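Long-range contacts in membrane protein (Acinetobacter baumannii AB307-0294, PDB 5DL5), which forms an outer-membrane beta-barrel of the OprD porin family that probably lets small solutes, including antibiotics, pass across the membrane: residues Tyr38-Lys43 against Asn417-Phe422; Phe378-Tyr383 against Arg396-Tyr401. All coordinates share one frame; numbering follows the deposited sequence.

Contact 1. Residues Tyr38-Lys43 against Asn417-Phe422; sequences YLTRDK and NEWRIF. With C8E ((hydroxyethyloxy)tri(ethyloxy)octane), chain B.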
loop_
_atom_site.group_PDB
_atom_site.type_symbol
_atom_site.label_atom_id
_atom_site.label_comp_id
_atom_site.label_asym_id
_atom_site.label_seq_id
_atom_site.Cartn_x
_atom_site.Cartn_y
_atom_site.Cartn_z
ATOM N N TYR A 38 8.972 -14.541 3.256
ATOM C CA TYR A 38 8.296 -15.806 3.363
ATOM C C TYR A 38 6.832 -15.455 3.504
ATOM O O TYR A 38 6.490 -14.691 4.445
ATOM C CB TYR A 38 8.735 -16.385 4.671
ATOM C CG TYR A 38 8.149 -17.723 5.039
ATOM C CD1 TYR A 38 6.919 -17.830 5.686
ATOM C CD2 TYR A 38 8.856 -18.897 4.810
ATOM C CE1 TYR A 38 6.390 -19.065 6.046
ATOM C CE2 TYR A 38 8.322 -20.142 5.160
ATOM C CZ TYR A 38 7.085 -20.195 5.774
ATOM O OH TYR A 38 6.584 -21.425 6.092
ATOM N N LEU A 39 5.969 -15.980 2.631
ATOM C CA LEU A 39 4.544 -15.772 2.750
ATOM C C LEU A 39 3.871 -17.066 2.303
ATOM O O LEU A 39 4.066 -17.539 1.180
ATOM C CB LEU A 39 4.110 -14.584 1.875
ATOM C CG LEU A 39 2.696 -14.010 2.030
ATOM C CD1 LEU A 39 2.558 -12.554 1.417
ATOM C CD2 LEU A 39 1.641 -14.965 1.551
ATOM N N THR A 40 3.090 -17.645 3.195
ATOM C CA THR A 40 2.320 -18.831 2.887
ATOM C C THR A 40 0.851 -18.642 3.288
ATOM O O THR A 40 0.519 -18.065 4.343
ATOM C CB THR A 40 2.854 -20.078 3.690
ATOM O OG1 THR A 40 2.583 -19.907 5.081
ATOM C CG2 THR A 40 4.382 -20.321 3.497
ATOM N N ARG A 41 -0.033 -19.234 2.515
ATOM C CA ARG A 41 -1.491 -19.294 2.780
ATOM C C ARG A 41 -1.959 -20.749 2.593
ATOM O O ARG A 41 -1.854 -21.320 1.461
ATOM C CB ARG A 41 -2.190 -18.491 1.721
ATOM C CG ARG A 41 -1.947 -16.996 1.890
ATOM C CD ARG A 41 -3.044 -16.074 1.282
ATOM N NE ARG A 41 -2.578 -14.696 1.469
ATOM C CZ ARG A 41 -3.072 -13.622 0.874
ATOM N NH1 ARG A 41 -4.009 -13.735 0.022
ATOM N NH2 ARG A 41 -2.574 -12.448 1.115
ATOM N N ASP A 42 -2.421 -21.353 3.704
ATOM C CA ASP A 42 -2.998 -22.686 3.735
ATOM C C ASP A 42 -4.485 -22.554 3.642
ATOM O O ASP A 42 -5.101 -21.888 4.479
ATOM C CB ASP A 42 -2.610 -23.378 5.032
ATOM C CG ASP A 42 -1.075 -23.554 5.140
ATOM O OD1 ASP A 42 -0.320 -23.295 4.162
ATOM O OD2 ASP A 42 -0.576 -23.907 6.224
ATOM N N LYS A 43 -5.078 -23.143 2.635
ATOM C CA LYS A 43 -6.531 -23.002 2.377
ATOM C C LYS A 43 -7.249 -24.382 2.493
ATOM O O LYS A 43 -6.602 -25.384 2.666
ATOM C CB LYS A 43 -6.730 -22.276 1.063
ATOM C CG LYS A 43 -5.962 -20.941 0.979
ATOM C CD LYS A 43 -6.823 -20.005 0.179
ATOM C CE LYS A 43 -6.119 -18.718 -0.179
ATOM N NZ LYS A 43 -6.900 -18.028 -1.193
ATOM N N ASN A 417 -5.235 -19.671 6.763
ATOM C CA ASN A 417 -4.261 -19.441 7.765
ATOM C C ASN A 417 -3.050 -18.929 6.971
ATOM O O ASN A 417 -2.424 -19.700 6.232
ATOM C CB ASN A 417 -3.950 -20.789 8.493
ATOM C CG ASN A 417 -5.258 -21.444 9.099
ATOM O OD1 ASN A 417 -6.310 -20.797 9.274
ATOM N ND2 ASN A 417 -5.193 -22.740 9.384
ATOM N N GLU A 418 -2.641 -17.743 7.264
ATOM C CA GLU A 418 -1.585 -17.047 6.541
ATOM C C GLU A 418 -0.451 -16.823 7.502
ATOM O O GLU A 418 -0.686 -16.399 8.620
ATOM C CB GLU A 418 -1.983 -15.673 6.038
ATOM C CG GLU A 418 -0.814 -14.945 5.304
ATOM C CD GLU A 418 -1.146 -13.577 4.672
ATOM O OE1 GLU A 418 -1.365 -12.632 5.372
ATOM O OE2 GLU A 418 -1.122 -13.423 3.428
ATOM N N TRP A 419 0.766 -17.074 7.071
ATOM C CA TRP A 419 1.946 -16.546 7.813
ATOM C C TRP A 419 2.795 -15.683 6.892
ATOM O O TRP A 419 3.003 -16.107 5.723
ATOM C CB TRP A 419 2.846 -17.668 8.238
ATOM C CG TRP A 419 2.324 -18.414 9.391
ATOM C CD1 TRP A 419 1.570 -19.539 9.338
ATOM C CD2 TRP A 419 2.600 -18.173 10.786
ATOM N NE1 TRP A 419 1.300 -19.960 10.578
ATOM C CE2 TRP A 419 1.912 -19.163 11.506
ATOM C CE3 TRP A 419 3.347 -17.214 11.487
ATOM C CZ2 TRP A 419 1.952 -19.253 12.912
ATOM C CZ3 TRP A 419 3.344 -17.248 12.895
ATOM C CH2 TRP A 419 2.646 -18.273 13.590
ATOM N N ARG A 420 3.378 -14.628 7.450
ATOM C CA ARG A 420 4.368 -13.778 6.744
ATOM C C ARG A 420 5.498 -13.498 7.650
ATOM O O ARG A 420 5.314 -13.131 8.812
ATOM C CB ARG A 420 3.903 -12.425 6.245
ATOM C CG ARG A 420 2.612 -12.414 5.520
ATOM C CD ARG A 420 2.316 -10.996 4.983
ATOM N NE ARG A 420 0.983 -11.055 4.460
ATOM C CZ ARG A 420 0.261 -9.986 4.052
ATOM N NH1 ARG A 420 0.774 -8.736 3.962
ATOM N NH2 ARG A 420 -0.986 -10.190 3.712
ATOM N N ILE A 421 6.711 -13.684 7.116
ATOM C CA ILE A 421 7.876 -13.341 7.854
ATOM C C ILE A 421 8.809 -12.521 6.918
ATOM O O ILE A 421 9.086 -13.020 5.740
ATOM C CB ILE A 421 8.592 -14.603 8.309
ATOM C CG1 ILE A 421 7.628 -15.491 9.107
ATOM C CG2 ILE A 421 9.846 -14.262 9.091
ATOM C CD1 ILE A 421 8.160 -16.839 9.416
ATOM N N PHE A 422 9.390 -11.421 7.469
ATOM C CA PHE A 422 10.240 -10.536 6.718
ATOM C C PHE A 422 11.379 -10.117 7.590
ATOM O O PHE A 422 11.155 -9.589 8.650
ATOM C CB PHE A 422 9.458 -9.287 6.249
ATOM C CG PHE A 422 8.526 -9.569 5.097
ATOM C CD1 PHE A 422 9.032 -9.683 3.758
ATOM C CD2 PHE A 422 7.154 -9.701 5.303
ATOM C CE1 PHE A 422 8.186 -9.945 2.679
ATOM C CE2 PHE A 422 6.308 -9.984 4.193
ATOM C CZ PHE A 422 6.856 -10.158 2.882
HETATM C C6 C8E B . -1.061 -14.044 -9.869
HETATM C C7 C8E B . -0.606 -14.630 -8.502
HETATM C C8 C8E B . -1.638 -15.505 -7.753
HETATM O O9 C8E B . -1.600 -15.395 -6.284
HETATM C C10 C8E B . -2.890 -14.973 -5.854
HETATM C C11 C8E B . -2.990 -13.439 -5.923
HETATM O O12 C8E B . -4.013 -12.944 -5.086
HETATM C C13 C8E B . -3.875 -13.167 -3.676
HETATM C C14 C8E B . -3.235 -11.979 -3.008
HETATM O O15 C8E B . -3.936 -11.496 -1.865
HETATM C C16 C8E B . -5.320 -11.137 -1.996
HETATM C C17 C8E B . -5.503 -9.978 -1.018
HETATM O O18 C8E B . -4.516 -10.186 0.039
HETATM C C19 C8E B . -3.924 -8.987 0.558
HETATM C C20 C8E B . -3.040 -9.355 1.737
HETATM O O21 C8E B . -2.558 -8.274 2.587
HETATM O O HOH W 1 0.266 -20.712 5.937
#

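Contact 2. Residues Phe378-Tyr383 against Arg396-Tyr401; sequences FNQVKY and RIRNSY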
loop_
_atom_site.group_PDB
_atom_site.type_symbol
_atom_site.label_atom_id
_atom_site.label_comp_id
_atom_site.label_asym_id
_atom_site.label_seq_id
_atom_site.Cartn_x
_atom_site.Cartn_y
_atom_site.Cartn_z
ATOM N N PHE A 378 -5.666 -11.340 13.707
ATOM C CA PHE A 378 -4.301 -10.992 13.243
ATOM C C PHE A 378 -3.352 -10.859 14.449
ATOM O O PHE A 378 -3.751 -10.251 15.514
ATOM C CB PHE A 378 -4.444 -9.626 12.533
ATOM C CG PHE A 378 -3.091 -8.980 12.187
ATOM C CD1 PHE A 378 -2.415 -9.379 11.023
ATOM C CD2 PHE A 378 -2.515 -8.020 12.996
ATOM C CE1 PHE A 378 -1.177 -8.773 10.691
ATOM C CE2 PHE A 378 -1.243 -7.492 12.714
ATOM C CZ PHE A 378 -0.609 -7.823 11.547
ATOM N N ASN A 379 -2.122 -11.379 14.335
ATOM C CA ASN A 379 -1.085 -11.101 15.296
ATOM C C ASN A 379 0.199 -10.780 14.557
ATOM O O ASN A 379 0.522 -11.440 13.542
ATOM C CB ASN A 379 -0.856 -12.250 16.231
ATOM C CG ASN A 379 -1.974 -12.385 17.235
ATOM O OD1 ASN A 379 -1.930 -11.786 18.291
ATOM N ND2 ASN A 379 -3.038 -13.137 16.861
ATOM N N GLN A 380 0.892 -9.769 15.043
ATOM C CA GLN A 380 2.216 -9.493 14.558
ATOM C C GLN A 380 3.137 -9.201 15.702
ATOM O O GLN A 380 2.816 -8.452 16.581
ATOM C CB GLN A 380 2.222 -8.307 13.551
ATOM C CG GLN A 380 3.640 -7.971 13.113
ATOM C CD GLN A 380 3.632 -7.010 11.928
ATOM O OE1 GLN A 380 3.317 -7.368 10.801
ATOM N NE2 GLN A 380 3.940 -5.784 12.199
ATOM N N VAL A 381 4.266 -9.854 15.707
ATOM C CA VAL A 381 5.363 -9.471 16.535
ATOM C C VAL A 381 6.484 -8.927 15.651
ATOM O O VAL A 381 6.845 -9.513 14.584
ATOM C CB VAL A 381 5.902 -10.655 17.315
ATOM C CG1 VAL A 381 7.195 -10.282 18.050
ATOM C CG2 VAL A 381 4.867 -11.150 18.306
ATOM N N LYS A 382 7.051 -7.845 16.117
ATOM C CA LYS A 382 8.119 -7.188 15.404
ATOM C C LYS A 382 9.250 -6.845 16.341
ATOM O O LYS A 382 8.986 -6.358 17.482
ATOM C CB LYS A 382 7.586 -5.912 14.728
ATOM C CG LYS A 382 8.715 -5.240 13.935
ATOM C CD LYS A 382 8.268 -4.194 12.906
ATOM C CE LYS A 382 9.474 -3.963 12.023
ATOM N NZ LYS A 382 9.144 -3.029 10.942
ATOM N N TYR A 383 10.492 -7.095 15.926
ATOM C CA TYR A 383 11.688 -6.665 16.652
ATOM C C TYR A 383 12.562 -5.790 15.730
ATOM O O TYR A 383 12.918 -6.245 14.611
ATOM C CB TYR A 383 12.507 -7.901 17.097
ATOM C CG TYR A 383 13.709 -7.500 17.764
ATOM C CD1 TYR A 383 13.643 -6.763 18.966
ATOM C CD2 TYR A 383 14.955 -7.747 17.224
ATOM C CE1 TYR A 383 14.788 -6.290 19.581
ATOM C CE2 TYR A 383 16.092 -7.299 17.864
ATOM C CZ TYR A 383 16.001 -6.567 19.013
ATOM O OH TYR A 383 17.166 -6.152 19.642
ATOM N N ARG A 396 9.787 -9.229 11.316
ATOM C CA ARG A 396 8.316 -9.085 11.455
ATOM C C ARG A 396 7.843 -10.483 11.232
ATOM O O ARG A 396 8.207 -11.088 10.199
ATOM C CB ARG A 396 7.669 -8.351 10.296
ATOM C CG ARG A 396 7.812 -6.913 10.437
ATOM C CD ARG A 396 6.944 -6.080 9.506
ATOM N NE ARG A 396 6.933 -6.436 8.089
ATOM C CZ ARG A 396 7.861 -6.209 7.150
ATOM N NH1 ARG A 396 9.069 -5.754 7.418
ATOM N NH2 ARG A 396 7.592 -6.520 5.890
ATOM N N ILE A 397 7.062 -11.018 12.162
ATOM C CA ILE A 397 6.450 -12.315 12.055
ATOM C C ILE A 397 4.956 -12.030 12.254
ATOM O O ILE A 397 4.578 -11.445 13.239
ATOM C CB ILE A 397 6.852 -13.330 13.125
ATOM C CG1 ILE A 397 8.271 -13.773 12.996
ATOM C CG2 ILE A 397 5.994 -14.579 12.988
ATOM C CD1 ILE A 397 9.249 -12.651 13.230
ATOM N N ARG A 398 4.130 -12.442 11.324
ATOM C CA ARG A 398 2.750 -12.134 11.399
ATOM C C ARG A 398 1.903 -13.297 10.929
ATOM O O ARG A 398 2.299 -14.085 10.050
ATOM C CB ARG A 398 2.413 -10.833 10.683
ATOM C CG ARG A 398 2.441 -10.806 9.224
ATOM C CD ARG A 398 2.021 -9.472 8.588
ATOM N NE ARG A 398 0.712 -9.565 7.945
ATOM C CZ ARG A 398 0.138 -8.552 7.281
ATOM N NH1 ARG A 398 0.753 -7.382 7.171
ATOM N NH2 ARG A 398 -1.092 -8.663 6.848
ATOM N N ASN A 399 0.756 -13.438 11.574
ATOM C CA ASN A 399 -0.205 -14.487 11.245
ATOM C C ASN A 399 -1.657 -13.963 11.234
ATOM O O ASN A 399 -2.045 -13.108 12.087
ATOM C CB ASN A 399 -0.084 -15.583 12.270
ATOM C CG ASN A 399 -1.180 -16.656 12.117
ATOM O OD1 ASN A 399 -2.161 -16.725 12.899
ATOM N ND2 ASN A 399 -1.026 -17.484 11.125
ATOM N N SER A 400 -2.421 -14.455 10.247
ATOM C CA SER A 400 -3.844 -14.214 10.103
ATOM C C SER A 400 -4.596 -15.504 10.060
ATOM O O SER A 400 -4.293 -16.422 9.228
ATOM C CB SER A 400 -4.143 -13.420 8.865
ATOM O OG SER A 400 -3.749 -12.130 9.137
ATOM N N TYR A 401 -5.570 -15.605 10.951
ATOM C CA TYR A 401 -6.524 -16.714 10.883
ATOM C C TYR A 401 -7.842 -16.088 10.301
ATOM O O TYR A 401 -8.418 -15.172 10.919
ATOM C CB TYR A 401 -6.630 -17.463 12.258
ATOM C CG TYR A 401 -7.827 -18.452 12.417
ATOM C CD1 TYR A 401 -9.037 -17.976 12.908
ATOM C CD2 TYR A 401 -7.731 -19.827 12.186
ATOM C CE1 TYR A 401 -10.158 -18.759 13.077
ATOM C CE2 TYR A 401 -8.868 -20.659 12.394
ATOM C CZ TYR A 401 -10.099 -20.083 12.810
ATOM O OH TYR A 401 -11.315 -20.753 13.072
HETATM O O HOH W 2 3.137 -6.374 8.373
#

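Contact 1. Residues Tyr38-Lys43 against Asn417-Phe422
R41 and E418 rise side by side from directly cross-strand positions, their ends closing on each other above the backbone. R41 has CG anti to the carbonyl carbon (chi1 -71°) and runs extended to NE, so that NE and NH2 both turn side-on to a single oxygen. R41 NE lies 2.8 Å from E418 OE2 and R41 NH2 2.9 Å from the same atom; OE2 is near the guanidinium plane, yet both donors reach it from above the carboxylate plane, the two planes being 53° apart. R420, two residues along the same strand, is served mainly by the other oxygen: R420 NH2 meets E418 OE1 at 3.0 Å on its syn lone pair, with weak bonds from NE to OE1 and from NH2 to OE2. L39 lies alongside R420, its CD1 3.7 Å from R420 NE, and puts CD2 against E418 OE2, an aliphatic flank.

The outer ends of both arginines hold the detergent C8E. R41 NH1 and NH2 donate to its ether oxygens O15 and O18, whereas R420 NH2 reaches the terminal hydroxyl oxygen O21 at 2.7 Å, nearly straight.

On the reverse face, Y38 stands beside I421, with Y38 CD1 4.1 Å from I421 CD1, and T40 beside W419. A water joins T40 OG1, 2.6 Å away, to the carbonyl of N417. Between the two faces the strands run antiparallel; T40 and W419 exchange paired backbone bonds, as do D42 and N417.

Here the first and last strands, 29-43 and 416-428, close the barrel. Sharing one buried carboxylate would be expected to keep it ionised and ease the repulsion of R41 NH2 and R420 NH2, 3.8 Å apart, while their outer N-H groups present a donor-rich surface able to bind ether and hydroxyl oxygens.

Contact 2. Residues Phe378-Tyr383 against Arg396-Tyr401
With CG anti to the backbone N (chi1 170°), F378 swings its ring toward the neighbouring strand, while R398 has its CG in the crowded position between N and the carbonyl carbon (chi1 72°) and bends at chi3 (-108°). The side chains cross obliquely, with the ring and guanidinium planes almost perpendicular: F378 CE1 sits over one face of the guanidinium, 3.4 Å from R398 NE, so the ring offers its edge and not its pi face. S400 OG lies at the same ring edge, 3.6 Å from F378 CD1, and is hydrogen-bonded to E376.

Q380, extended from a CG anti to N, brings OE1 within 3.3 Å of R398 CD. A water donates to Q380 OE1 at 2.6 Å and accepts from R398 NH1 at 2.9 Å, lying in the guanidinium plane and tying the amide to the arginine. Farther along, the aliphatic part of K382 runs beside R396, with K382 CD 3.7 Å from R396 CG. Their cationic ends come near each other, K382 NZ 4.5 Å from R396 NH1, and a salt bridge from R396 to D424 would be expected to offset the repulsion.

The pairs N379-N399 and V381-I397 occupy the reverse face, and their backbones carry the interstrand bonds, nearly along the C=O axes. Strands 371-384 and 394-404 form an antiparallel beta hairpin, the repeating meander unit of an outer-membrane porin barrel.

How the contacts relate
Contact 1 and contact 2 lie side by side in the barrel wall, their centres about 10 Å apart, because strands 394-404 and 416-428 pair. Backbone atoms probably join them directly: R398 N lies 2.9 Å from R420 O, and E418 N the same distance from S400 O. Along the chain the hairpin of contact 2 is nested within the loop that contact 1 closes. Their arginines converge on one face, probably the pore-facing one, consistent with a basic wall in OprD-family channels; there R398 and R420 bring like charges close. C8E is gripped by R41 and R420 of contact 1, and the side chain of R398 comes within about 5 Å (nearest atoms) of the same molecule.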